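PDB 3PGV: haloacid dehalogenase-like hydrolase from Klebsiella pneumoniae subsp. pneumoniae, which is probably a magnesium-dependent phosphatase of the Cof family within the HAD-like hydrolase superfamily. Local coordinates for residues 62-67 against 125-129; 85-89 against 98-102. All blocks are in the same frame, centred on the assembly; numbering follows the deposited sequence.

Contact 1 of 2, residues 62-67 against 125-129; sequences GRHYID and YREDE
His-64 and Tyr-125 face each other with their CA atoms 7.5 Å apart, and Ile-66 lies opposite Asp-128. Residues 62-67 belong to the loop that follows strand 56-60, and Ile-66 and Asp-67 open a short 3-10 segment. Residues 125-129 end one strand and turn into the next through a type II' beta turn from Arg-126 to Glu-129. Side chains of the loop reach across to this turn.

The His-64 imidazole carries most of the contact. Its CG is anti to the backbone N (chi1 -169°), which sends the ring out toward the turn. NE2 donates to Glu-127 O at 2.7 Å, nearly straight at 163°, and meets a lone pair in the carbonyl plane. On the other side of the ring, ND1 accepts from Ile-66 N at 3.0 Å. Both partners lie close to the imidazole plane, so the two bonds fix the ring's rotation and place its proton on NE2. The imidazole turns its edge to a face of Tyr-125 in a T-shaped pair, with planes at 84°. His-64 CB lies over that same phenol ring, a CH-pi contact. Ile-66 CD1 touches Asp-128 CB at 3.7 Å, and Asp-128 OD1 sits near the imidazole edge, 3.5 Å from His-64 CE1.

One water ties the two segments at the far end of Tyr-125. It accepts from His-64 N, donates to Asp-67 OD2 and bonds Tyr-125 OH at 2.6 Å. Nearby, Arg-63 forms a salt bridge with Asp-29, a calcium ligand, and Phe-148 packs on His-64 and Ile-66. The arrangement is a cap-to-core interface of a HAD hydrolase: a loop at the C-terminal end of a Rossmann-like core strand meets a hairpin turn of the cap sheet beside the metal site.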
loop_
_atom_site.group_PDB
_atom_site.type_symbol
_atom_site.label_atom_id
_atom_site.label_comp_id
_atom_site.label_asym_id
_atom_site.label_seq_id
_atom_site.Cartn_x
_atom_site.Cartn_y
_atom_site.Cartn_z
ATOM N N GLY A 62 -0.950 1.339 1.165
ATOM C CA GLY A 62 -1.146 0.604 2.397
ATOM C C GLY A 62 -2.271 1.202 3.220
ATOM O O GLY A 62 -2.841 0.532 4.087
ATOM N N ARG A 63 -2.659 2.448 2.895
ATOM C CA ARG A 63 -3.739 3.144 3.589
ATOM C C ARG A 63 -5.059 2.408 3.484
ATOM O O ARG A 63 -5.285 1.680 2.520
ATOM C CB ARG A 63 -3.919 4.553 3.032
ATOM C CG ARG A 63 -2.784 5.527 3.323
ATOM C CD ARG A 63 -3.261 6.911 2.975
ATOM N NE ARG A 63 -2.197 7.902 2.951
ATOM C CZ ARG A 63 -2.418 9.208 2.821
ATOM N NH1 ARG A 63 -3.660 9.672 2.737
ATOM N NH2 ARG A 63 -1.399 10.062 2.794
ATOM N N HIS A 64 -5.971 2.660 4.445
ATOM C CA HIS A 64 -7.345 2.164 4.367
ATOM C C HIS A 64 -8.070 3.017 3.315
ATOM O O HIS A 64 -7.703 4.181 3.114
ATOM C CB HIS A 64 -8.037 2.333 5.726
ATOM C CG HIS A 64 -9.355 1.635 5.835
ATOM N ND1 HIS A 64 -10.490 2.148 5.242
ATOM C CD2 HIS A 64 -9.693 0.535 6.550
ATOM C CE1 HIS A 64 -11.469 1.316 5.562
ATOM N NE2 HIS A 64 -11.037 0.337 6.359
ATOM N N TYR A 65 -9.086 2.460 2.663
ATOM C CA TYR A 65 -9.848 3.174 1.636
ATOM C C TYR A 65 -10.441 4.507 2.152
ATOM O O TYR A 65 -10.350 5.522 1.466
ATOM C CB TYR A 65 -10.939 2.273 1.036
ATOM C CG TYR A 65 -11.611 2.875 -0.174
ATOM C CD1 TYR A 65 -10.935 2.992 -1.387
ATOM C CD2 TYR A 65 -12.951 3.258 -0.135
ATOM C CE1 TYR A 65 -11.538 3.576 -2.499
ATOM C CE2 TYR A 65 -13.571 3.832 -1.246
ATOM C CZ TYR A 65 -12.861 3.983 -2.431
ATOM O OH TYR A 65 -13.470 4.523 -3.538
ATOM N N ILE A 66 -10.948 4.521 3.395
ATOM C CA ILE A 66 -11.495 5.736 4.001
ATOM C C ILE A 66 -10.420 6.818 4.103
ATOM O O ILE A 66 -10.713 8.004 3.919
ATOM C CB ILE A 66 -12.144 5.421 5.383
ATOM C CG1 ILE A 66 -13.341 4.461 5.221
ATOM C CG2 ILE A 66 -12.564 6.726 6.118
ATOM C CD1 ILE A 66 -13.841 3.847 6.541
ATOM N N ASP A 67 -9.157 6.391 4.320
ATOM C CA ASP A 67 -8.002 7.272 4.501
ATOM C C ASP A 67 -7.434 7.823 3.152
ATOM O O ASP A 67 -6.513 8.627 3.168
ATOM C CB ASP A 67 -6.908 6.530 5.287
ATOM C CG ASP A 67 -6.243 7.338 6.381
ATOM O OD1 ASP A 67 -6.356 8.586 6.352
ATOM O OD2 ASP A 67 -5.565 6.734 7.231
ATOM N N TYR A 125 -7.030 -3.355 10.813
ATOM C CA TYR A 125 -8.088 -2.842 9.942
ATOM C C TYR A 125 -9.113 -3.938 9.743
ATOM O O TYR A 125 -8.817 -4.939 9.092
ATOM C CB TYR A 125 -7.548 -2.374 8.580
ATOM C CG TYR A 125 -6.795 -1.056 8.611
ATOM C CD1 TYR A 125 -6.872 -0.208 9.718
ATOM C CD2 TYR A 125 -6.070 -0.618 7.503
ATOM C CE1 TYR A 125 -6.178 0.998 9.754
ATOM C CE2 TYR A 125 -5.371 0.583 7.525
ATOM C CZ TYR A 125 -5.431 1.396 8.649
ATOM O OH TYR A 125 -4.742 2.595 8.666
ATOM N N ARG A 126 -10.261 -3.829 10.434
ATOM C CA ARG A 126 -11.363 -4.765 10.285
ATOM C C ARG A 126 -12.466 -4.074 9.539
ATOM O O ARG A 126 -13.083 -3.141 10.079
ATOM C CB ARG A 126 -11.871 -5.236 11.652
ATOM C CG ARG A 126 -12.980 -6.262 11.536
ATOM C CD ARG A 126 -13.468 -6.742 12.881
ATOM N NE ARG A 126 -14.402 -7.852 12.729
ATOM C CZ ARG A 126 -15.687 -7.702 12.425
ATOM N NH1 ARG A 126 -16.200 -6.491 12.264
ATOM N NH2 ARG A 126 -16.466 -8.763 12.277
ATOM N N GLU A 127 -12.700 -4.483 8.273
ATOM C CA GLU A 127 -13.692 -3.837 7.399
ATOM C C GLU A 127 -13.434 -2.323 7.348
ATOM O O GLU A 127 -12.326 -1.916 7.018
ATOM C CB GLU A 127 -15.148 -4.156 7.847
ATOM C CG GLU A 127 -15.469 -5.650 7.955
ATOM C CD GLU A 127 -15.459 -6.446 6.657
ATOM O OE1 GLU A 127 -15.057 -5.891 5.608
ATOM O OE2 GLU A 127 -15.843 -7.637 6.699
ATOM N N ASP A 128 -14.413 -1.503 7.763
ATOM C CA ASP A 128 -14.262 -0.044 7.758
ATOM C C ASP A 128 -13.808 0.510 9.106
ATOM O O ASP A 128 -13.863 1.722 9.321
ATOM C CB ASP A 128 -15.564 0.633 7.303
ATOM C CG ASP A 128 -15.797 0.568 5.809
ATOM O OD1 ASP A 128 -14.799 0.329 5.049
ATOM O OD2 ASP A 128 -16.935 0.866 5.373
ATOM N N GLU A 129 -13.323 -0.355 9.995
ATOM C CA GLU A 129 -12.888 0.094 11.321
ATOM C C GLU A 129 -11.406 -0.097 11.575
ATOM O O GLU A 129 -10.790 -1.025 11.047
ATOM C CB GLU A 129 -13.708 -0.570 12.429
ATOM C CG GLU A 129 -15.162 -0.138 12.457
ATOM C CD GLU A 129 -15.922 -0.663 13.656
ATOM O OE1 GLU A 129 -15.854 -1.890 13.911
ATOM O OE2 GLU A 129 -16.573 0.151 14.352
HETATM O O HOH W 1 -4.972 4.127 6.567
#

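Contact 2 of 2, residues 85-89 against 98-102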
loop_
_atom_site.group_PDB
_atom_site.type_symbol
_atom_site.label_atom_id
_atom_site.label_comp_id
_atom_site.label_asym_id
_atom_site.label_seq_id
_atom_site.Cartn_x
_atom_site.Cartn_y
_atom_site.Cartn_z
ATOM N N ASN A 85 -2.691 -2.587 1.103
ATOM C CA ASN A 85 -1.625 -3.340 0.424
ATOM C C ASN A 85 -2.145 -4.469 -0.440
ATOM O O ASN A 85 -1.531 -5.521 -0.504
ATOM C CB ASN A 85 -0.594 -3.849 1.427
ATOM C CG ASN A 85 0.149 -2.752 2.111
ATOM O OD1 ASN A 85 0.773 -1.907 1.476
ATOM N ND2 ASN A 85 0.177 -2.794 3.420
ATOM N N GLY A 86 -3.267 -4.237 -1.120
ATOM C CA GLY A 86 -3.841 -5.223 -2.033
ATOM C C GLY A 86 -4.951 -6.071 -1.450
ATOM O O GLY A 86 -5.521 -6.894 -2.155
ATOM N N ALA A 87 -5.273 -5.891 -0.158
ATOM C CA ALA A 87 -6.356 -6.661 0.466
ATOM C C ALA A 87 -7.719 -6.186 -0.040
ATOM O O ALA A 87 -8.685 -6.940 0.002
ATOM C CB ALA A 87 -6.280 -6.545 1.978
ATOM N N ARG A 88 -7.782 -4.942 -0.571
ATOM C CA ARG A 88 -9.016 -4.374 -1.096
ATOM C C ARG A 88 -8.778 -3.739 -2.467
ATOM O O ARG A 88 -7.726 -3.141 -2.704
ATOM C CB ARG A 88 -9.571 -3.285 -0.131
ATOM C CG ARG A 88 -9.969 -3.775 1.270
ATOM C CD ARG A 88 -11.252 -4.561 1.250
ATOM N NE ARG A 88 -11.782 -4.795 2.598
ATOM C CZ ARG A 88 -11.418 -5.813 3.376
ATOM N NH1 ARG A 88 -10.476 -6.661 2.972
ATOM N NH2 ARG A 88 -11.966 -5.971 4.572
ATOM N N VAL A 89 -9.782 -3.799 -3.334
ATOM C CA VAL A 89 -9.805 -3.049 -4.585
ATOM C C VAL A 89 -11.181 -2.402 -4.745
ATOM O O VAL A 89 -12.203 -3.047 -4.487
ATOM C CB VAL A 89 -9.406 -3.902 -5.831
ATOM C CG1 VAL A 89 -9.892 -3.253 -7.123
ATOM C CG2 VAL A 89 -7.906 -4.127 -5.881
ATOM N N PHE A 98 -13.177 -6.548 -4.508
ATOM C CA PHE A 98 -12.834 -7.705 -3.695
ATOM C C PHE A 98 -12.281 -7.332 -2.329
ATOM O O PHE A 98 -11.827 -6.218 -2.124
ATOM C CB PHE A 98 -11.882 -8.679 -4.443
ATOM C CG PHE A 98 -10.491 -8.154 -4.748
ATOM C CD1 PHE A 98 -9.561 -7.960 -3.724
ATOM C CD2 PHE A 98 -10.047 -8.043 -6.060
ATOM C CE1 PHE A 98 -8.246 -7.567 -4.009
ATOM C CE2 PHE A 98 -8.732 -7.667 -6.344
ATOM C CZ PHE A 98 -7.841 -7.417 -5.312
ATOM N N ALA A 99 -12.348 -8.273 -1.393
ATOM C CA ALA A 99 -11.804 -8.139 -0.059
ATOM C C ALA A 99 -11.091 -9.437 0.277
ATOM O O ALA A 99 -11.741 -10.484 0.412
ATOM C CB ALA A 99 -12.924 -7.880 0.940
ATOM N N HIS A 100 -9.766 -9.413 0.249
ATOM C CA HIS A 100 -8.974 -10.599 0.540
ATOM C C HIS A 100 -8.367 -10.496 1.925
ATOM O O HIS A 100 -7.399 -9.773 2.133
ATOM C CB HIS A 100 -7.916 -10.833 -0.543
ATOM C CG HIS A 100 -8.502 -11.097 -1.900
ATOM N ND1 HIS A 100 -7.790 -10.824 -3.060
ATOM C CD2 HIS A 100 -9.735 -11.549 -2.242
ATOM C CE1 HIS A 100 -8.583 -11.184 -4.059
ATOM N NE2 HIS A 100 -9.760 -11.638 -3.615
ATOM N N ASN A 101 -9.011 -11.135 2.892
ATOM C CA ASN A 101 -8.676 -10.992 4.297
ATOM C C ASN A 101 -7.738 -12.054 4.814
ATOM O O ASN A 101 -7.529 -13.071 4.165
ATOM C CB ASN A 101 -9.970 -10.957 5.137
ATOM C CG ASN A 101 -10.856 -9.808 4.799
ATOM O OD1 ASN A 101 -10.406 -8.674 4.647
ATOM N ND2 ASN A 101 -12.137 -10.068 4.688
ATOM N N LEU A 102 -7.170 -11.817 6.002
ATOM C CA LEU A 102 -6.324 -12.787 6.706
ATOM C C LEU A 102 -7.160 -13.967 7.176
ATOM O O LEU A 102 -8.324 -13.773 7.578
ATOM C CB LEU A 102 -5.681 -12.110 7.923
ATOM C CG LEU A 102 -4.421 -11.313 7.647
ATOM C CD1 LEU A 102 -4.239 -10.206 8.690
ATOM C CD2 LEU A 102 -3.183 -12.240 7.608
#
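Arg-88 bends at chi2 (-74°), and the bend lays its guanidinium over Ala-99 toward Asn-101. Phe-98 has chi1 at 66°, with CG between its own backbone N and carbonyl carbon, and this brings its ring beside Val-89.

Asn-101 OD1 lies near the guanidinium plane and takes a bond from Arg-88 NH1 at 2.6 Å. The donor is tilted 29° from the amide carbonyl plane. A second, weak bond comes from Arg-88 NH2, so one oxygen draws on both terminal nitrogens. Ala-99 CB presses on one face of the guanidinium, 3.4 Å from Arg-88 NH1. This methyl and the amide oxygen together hold the guanidinium across the strand pair. Arg-88 NH2 also has a long, weak ion pair with Glu-127.

Val-89 and Phe-98 meet on the other face of the sheet. Val-89 CB lies over the phenyl face, 4.0 Å from the centroid, in a CH-pi contact. His-100 CE1 lies over the opposite face of the same ring, so the phenyl is sandwiched. Gly-86 O reaches the ring edge, 3.4 Å from Phe-98 CE1. Helix 210-220 also touches Phe-98 and Val-89.

The backbones run antiparallel. His-100 N donates to Ala-87 O at 2.7 Å. That oxygen also receives a CA-H...O contact from Ala-99 CA. Arg-88 and Ala-99 form a non-hydrogen-bonded pair, whereas the Val-89 N to Phe-98 O bond is weak. On the side away from residues 98-102, Ala-87 and Arg-88 both face Thr-83, a classic beta bulge. The whole is the open end of the beta hairpin 88-90/96-99 at one margin of the Rossmann-like HAD core sheet, from which the chain leaves toward the cap.

How the contacts relate
Both contacts are partly buried, and their centres lie 10 Å apart. Contact 2 is nested within the chain loop closed by contact 1. Contact 1 spans two domains, joining a core loop to the cap sheet. Contact 2 stays mainly within the core hairpin, at the edge of the larger sheet. Their chemistry follows: contact 1 relies on a buried histidine, a bridging water and an exposed turn, whereas contact 2 uses backbone pairing, an arginine-amide bond and a phenyl ring between a valine and an imidazole, touched by helix 210-220. They touch where Glu-127 meets Arg-88 and where Gly-62 CA packs on Asn-85 OD1. The calcium site lies closer to contact 1.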